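Local coordinates for B-agarase (Agarivorans gilvus, PDB 5Z6P), which is an agarase of glycoside hydrolase family 50 that probably hydrolyses beta-glycosidic bonds in agarose, at residues A595-Y598 and F599-K603; W654-L657 and A658-M662. One frame throughout, in Å; residues are numbered along the deposited sequence.

In the fold
Both contacts are local ones inside the catalytic region, which in family 50 is built on a beta/alpha barrel. Interaction 1 lies in the second half of the long helix 581-609; interaction 2 comes later in the chain, where the one-turn helix 657-660 leads into strand 664-668. Their centres are about 20 Å apart and their nearest atoms about 8 Å, so they do not touch. What they share is helix 627-634: A595, S596 and F599 of interaction 1 rest on A632, A633 and V629, while I660 and M662 of interaction 2 rest on V630, R631 and A634. The first contact is largely buried, the second lies at the surface.

Interaction 1. Residues A595-Y598 and F599-K603; sequences ASEY and FRVVK
From A595-Y598 to F599-K603 the chain runs as regular alpha-helix, with the i to i+4 backbone bonds F599 N to A595 O (3.0 Å), R600 N to S596 O, V601 N to E597 O and V602 N to Y598 O. The segment belongs to helix 581-609, and its side chains divide into a charged side and an aromatic side. On the charged side E597 and R600, three residues apart, run alongside each other and form a two-pronged salt bridge. R600 presents its guanidinium edge: R600 NE meets E597 OE1 at 3.0 Å and R600 NH2 meets E597 OE2, also at 3.0 Å. Both oxygens lie close to the guanidinium plane, but the carboxylate is turned 36° against it, and NE approaches OE1 from above the carboxylate plane. The bend of R600 at chi3 (81°) turns its NE and NH2 edge toward E597, and the two bonds together restrain the rotation of both groups.

On the aromatic side Y598 and F599 form a T-shaped pair, centroids 5.0 Å apart and planes at 82°. The tyrosine is the edge, with CD2 over the centre of the phenylalanine face. W512 meets both rings, and F599 also lies against C618 and Y615. The tyrosine hydroxyl is bonded to D507, fixing the far end of the ring. One turn on, V602 CG2 makes a CH-pi contact over a face of the Y598 ring, 4.1 Å from its centroid and offset toward the CE1 and CZ rim.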
loop_
_atom_site.group_PDB
_atom_site.type_symbol
_atom_site.label_atom_id
_atom_site.label_comp_id
_atom_site.label_asym_id
_atom_site.label_seq_id
_atom_site.Cartn_x
_atom_site.Cartn_y
_atom_site.Cartn_z
ATOM N N ALA A 595 -0.680 -5.521 22.718
ATOM C CA ALA A 595 -1.332 -5.988 21.513
ATOM C C ALA A 595 -2.258 -7.167 21.796
ATOM O O ALA A 595 -3.341 -7.237 21.236
ATOM C CB ALA A 595 -0.305 -6.363 20.459
ATOM N N SER A 596 -1.851 -8.081 22.672
ATOM C CA SER A 596 -2.690 -9.261 22.947
ATOM C C SER A 596 -4.081 -8.867 23.442
ATOM O O SER A 596 -5.077 -9.489 23.069
ATOM C CB SER A 596 -2.021 -10.194 23.965
ATOM O OG SER A 596 -0.822 -10.732 23.452
ATOM N N GLU A 597 -4.150 -7.826 24.272
ATOM C CA GLU A 597 -5.436 -7.355 24.762
ATOM C C GLU A 597 -6.265 -6.672 23.670
ATOM O O GLU A 597 -7.465 -6.804 23.669
ATOM C CB GLU A 597 -5.259 -6.388 25.939
ATOM C CG GLU A 597 -6.568 -6.000 26.633
ATOM C CD GLU A 597 -7.204 -7.140 27.456
ATOM O OE1 GLU A 597 -6.657 -8.257 27.507
ATOM O OE2 GLU A 597 -8.265 -6.912 28.060
ATOM N N TYR A 598 -5.636 -5.930 22.759
ATOM C CA TYR A 598 -6.392 -5.404 21.622
ATOM C C TYR A 598 -7.067 -6.575 20.875
ATOM O O TYR A 598 -8.264 -6.570 20.631
ATOM C CB TYR A 598 -5.498 -4.603 20.663
ATOM C CG TYR A 598 -6.139 -4.325 19.298
ATOM C CD1 TYR A 598 -6.942 -3.210 19.092
ATOM C CD2 TYR A 598 -5.930 -5.186 18.223
ATOM C CE1 TYR A 598 -7.536 -2.963 17.830
ATOM C CE2 TYR A 598 -6.500 -4.960 16.985
ATOM C CZ TYR A 598 -7.304 -3.850 16.781
ATOM O OH TYR A 598 -7.864 -3.663 15.540
ATOM N N PHE A 599 -6.285 -7.590 20.530
ATOM C CA PHE A 599 -6.824 -8.677 19.732
ATOM C C PHE A 599 -7.842 -9.495 20.521
ATOM O O PHE A 599 -8.807 -9.983 19.937
ATOM C CB PHE A 599 -5.693 -9.556 19.189
ATOM C CG PHE A 599 -4.858 -8.877 18.126
ATOM C CD1 PHE A 599 -5.404 -8.572 16.885
ATOM C CD2 PHE A 599 -3.533 -8.554 18.363
ATOM C CE1 PHE A 599 -4.644 -7.948 15.897
ATOM C CE2 PHE A 599 -2.770 -7.911 17.386
ATOM C CZ PHE A 599 -3.338 -7.614 16.143
ATOM N N ARG A 600 -7.651 -9.607 21.838
ATOM C CA ARG A 600 -8.581 -10.352 22.697
ATOM C C ARG A 600 -9.938 -9.667 22.743
ATOM O O ARG A 600 -10.978 -10.319 22.601
ATOM C CB ARG A 600 -8.024 -10.516 24.138
ATOM C CG ARG A 600 -8.865 -11.430 25.061
ATOM C CD ARG A 600 -8.305 -11.558 26.528
ATOM N NE ARG A 600 -8.720 -10.405 27.321
ATOM C CZ ARG A 600 -9.836 -10.342 28.040
ATOM N NH1 ARG A 600 -10.650 -11.384 28.126
ATOM N NH2 ARG A 600 -10.133 -9.231 28.689
ATOM N N VAL A 601 -9.931 -8.348 22.936
ATOM C CA VAL A 601 -11.188 -7.616 23.078
ATOM C C VAL A 601 -11.969 -7.642 21.758
ATOM O O VAL A 601 -13.161 -7.945 21.749
ATOM C CB VAL A 601 -10.968 -6.155 23.538
ATOM C CG1 VAL A 601 -12.250 -5.386 23.458
ATOM C CG2 VAL A 601 -10.408 -6.115 24.979
ATOM N N VAL A 602 -11.286 -7.370 20.650
ATOM C CA VAL A 602 -11.931 -7.411 19.342
ATOM C C VAL A 602 -12.485 -8.809 19.056
ATOM O O VAL A 602 -13.624 -8.934 18.671
ATOM C CB VAL A 602 -10.985 -7.004 18.196
ATOM C CG1 VAL A 602 -11.676 -7.224 16.836
ATOM C CG2 VAL A 602 -10.532 -5.547 18.346
ATOM N N LYS A 603 -11.685 -9.849 19.255
ATOM C CA LYS A 603 -12.175 -11.222 19.055
ATOM C C LYS A 603 -13.464 -11.456 19.852
ATOM O O LYS A 603 -14.463 -11.950 19.325
ATOM C CB LYS A 603 -11.103 -12.249 19.460
ATOM C CG LYS A 603 -11.483 -13.696 19.218
ATOM C CD LYS A 603 -10.632 -14.637 20.051
ATOM C CE LYS A 603 -11.006 -16.108 19.832
ATOM N NZ LYS A 603 -10.013 -16.849 18.987
#

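Interaction 2. Residues W654-L657 and A658-M662; sequences WSFL and ADIDM
F656 has its CG wedged between the backbone N and the carbonyl carbon (chi1 74°), while I660 carries CG1 beside its own N (chi1 -59°), and these two settings bring the phenyl ring and the isoleucine branch together. CG1 of I660 reaches the ring at its edge, near the ring plane, 3.8 Å from F656 CD2. I660 CG1 also sits 3.6 Å from F656 O, so it packs against backbone and ring at once. Beyond it, I660 rests on V630, R631 and A634 of helix 627-634.

The backbone around this pair is a type I beta turn from W654 to L657 that runs straight into the single-turn helix 657-660, and the helix stops at D661, whose phi is positive (50°). L657 O takes three donors there. D661 N bonds to L657 O at 2.8 Å and nearly straight. Water 2 donates to L657 O as well, and the third donor, I660 N, is shared weakly between L657 O and F656 O. Water 2 in turn accepts from M662 N at 2.9 Å, linking the residue after the bend to the last helical turn. At the other end, water 1 donates to S655 O at 3.1 Å and takes a weak bond from A658 N. OD1 of D661 accepts a hydrogen bond from W290 NE1.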
loop_
_atom_site.group_PDB
_atom_site.type_symbol
_atom_site.label_atom_id
_atom_site.label_comp_id
_atom_site.label_asym_id
_atom_site.label_seq_id
_atom_site.Cartn_x
_atom_site.Cartn_y
_atom_site.Cartn_z
ATOM N N TRP A 654 9.650 -13.724 4.985
ATOM C CA TRP A 654 8.527 -14.562 5.372
ATOM C C TRP A 654 8.936 -15.874 6.105
ATOM O O TRP A 654 8.088 -16.737 6.339
ATOM C CB TRP A 654 7.669 -14.855 4.134
ATOM C CG TRP A 654 6.971 -13.608 3.665
ATOM C CD1 TRP A 654 7.329 -12.802 2.623
ATOM C CD2 TRP A 654 5.823 -12.997 4.266
ATOM N NE1 TRP A 654 6.462 -11.736 2.524
ATOM C CE2 TRP A 654 5.529 -11.831 3.521
ATOM C CE3 TRP A 654 5.002 -13.329 5.351
ATOM C CZ2 TRP A 654 4.452 -10.992 3.835
ATOM C CZ3 TRP A 654 3.935 -12.499 5.655
ATOM C CH2 TRP A 654 3.667 -11.352 4.894
ATOM N N SER A 655 10.217 -15.971 6.493
ATOM C CA SER A 655 10.779 -17.074 7.317
ATOM C C SER A 655 9.989 -17.448 8.567
ATOM O O SER A 655 9.875 -18.616 8.909
ATOM C CB SER A 655 12.193 -16.718 7.776
ATOM O OG SER A 655 13.138 -17.272 6.910
ATOM N N PHE A 656 9.459 -16.431 9.235
ATOM C CA PHE A 656 8.791 -16.564 10.515
ATOM C C PHE A 656 7.484 -17.338 10.462
ATOM O O PHE A 656 6.976 -17.756 11.500
ATOM C CB PHE A 656 8.515 -15.169 11.089
ATOM C CG PHE A 656 7.385 -14.444 10.401
ATOM C CD1 PHE A 656 7.630 -13.637 9.297
ATOM C CD2 PHE A 656 6.077 -14.575 10.856
ATOM C CE1 PHE A 656 6.595 -12.973 8.660
ATOM C CE2 PHE A 656 5.039 -13.914 10.231
ATOM C CZ PHE A 656 5.303 -13.103 9.127
ATOM N N LEU A 657 6.921 -17.494 9.267
ATOM C CA LEU A 657 5.590 -18.075 9.097
ATOM C C LEU A 657 5.445 -19.445 9.756
ATOM O O LEU A 657 4.413 -19.737 10.362
ATOM C CB LEU A 657 5.239 -18.183 7.607
ATOM C CG LEU A 657 4.842 -16.869 6.904
ATOM C CD1 LEU A 657 4.686 -17.099 5.409
ATOM C CD2 LEU A 657 3.567 -16.241 7.498
ATOM N N ALA A 658 6.484 -20.270 9.642
ATOM C CA ALA A 658 6.451 -21.624 10.195
ATOM C C ALA A 658 6.258 -21.652 11.714
ATOM O O ALA A 658 5.434 -22.399 12.219
ATOM C CB ALA A 658 7.719 -22.368 9.817
ATOM N N ASP A 659 7.019 -20.828 12.422
ATOM C CA ASP A 659 6.931 -20.727 13.868
ATOM C C ASP A 659 5.564 -20.289 14.354
ATOM O O ASP A 659 5.123 -20.715 15.405
ATOM C CB ASP A 659 7.969 -19.745 14.392
ATOM C CG ASP A 659 9.367 -20.162 14.070
ATOM O OD1 ASP A 659 9.644 -21.367 14.168
ATOM O OD2 ASP A 659 10.188 -19.289 13.722
ATOM N N ILE A 660 4.905 -19.420 13.590
ATOM C CA ILE A 660 3.583 -18.918 13.948
ATOM C C ILE A 660 2.534 -19.969 13.612
ATOM O O ILE A 660 1.618 -20.213 14.389
ATOM C CB ILE A 660 3.259 -17.593 13.201
ATOM C CG1 ILE A 660 4.294 -16.512 13.529
ATOM C CG2 ILE A 660 1.852 -17.136 13.478
ATOM C CD1 ILE A 660 4.391 -16.159 14.998
ATOM N N ASP A 661 2.701 -20.585 12.441
ATOM C CA ASP A 661 1.840 -21.657 11.949
ATOM C C ASP A 661 0.360 -21.305 12.036
ATOM O O ASP A 661 -0.449 -22.057 12.585
ATOM C CB ASP A 661 2.124 -22.977 12.701
ATOM C CG ASP A 661 1.333 -24.162 12.130
ATOM O OD1 ASP A 661 0.982 -24.124 10.936
ATOM O OD2 ASP A 661 1.019 -25.103 12.883
ATOM N N MET A 662 0.023 -20.142 11.482
ATOM C CA MET A 662 -1.357 -19.694 11.355
ATOM C C MET A 662 -1.717 -19.586 9.874
ATOM O O MET A 662 -0.861 -19.240 9.066
ATOM C CB MET A 662 -1.562 -18.325 12.051
ATOM C CG MET A 662 -1.592 -18.388 13.577
ATOM S SD MET A 662 -3.093 -19.145 14.184
ATOM C CE MET A 662 -4.257 -17.808 13.930
HETATM O O HOH W 1 8.019 -20.070 6.929
HETATM O O HOH W 2 1.763 -18.368 9.968
#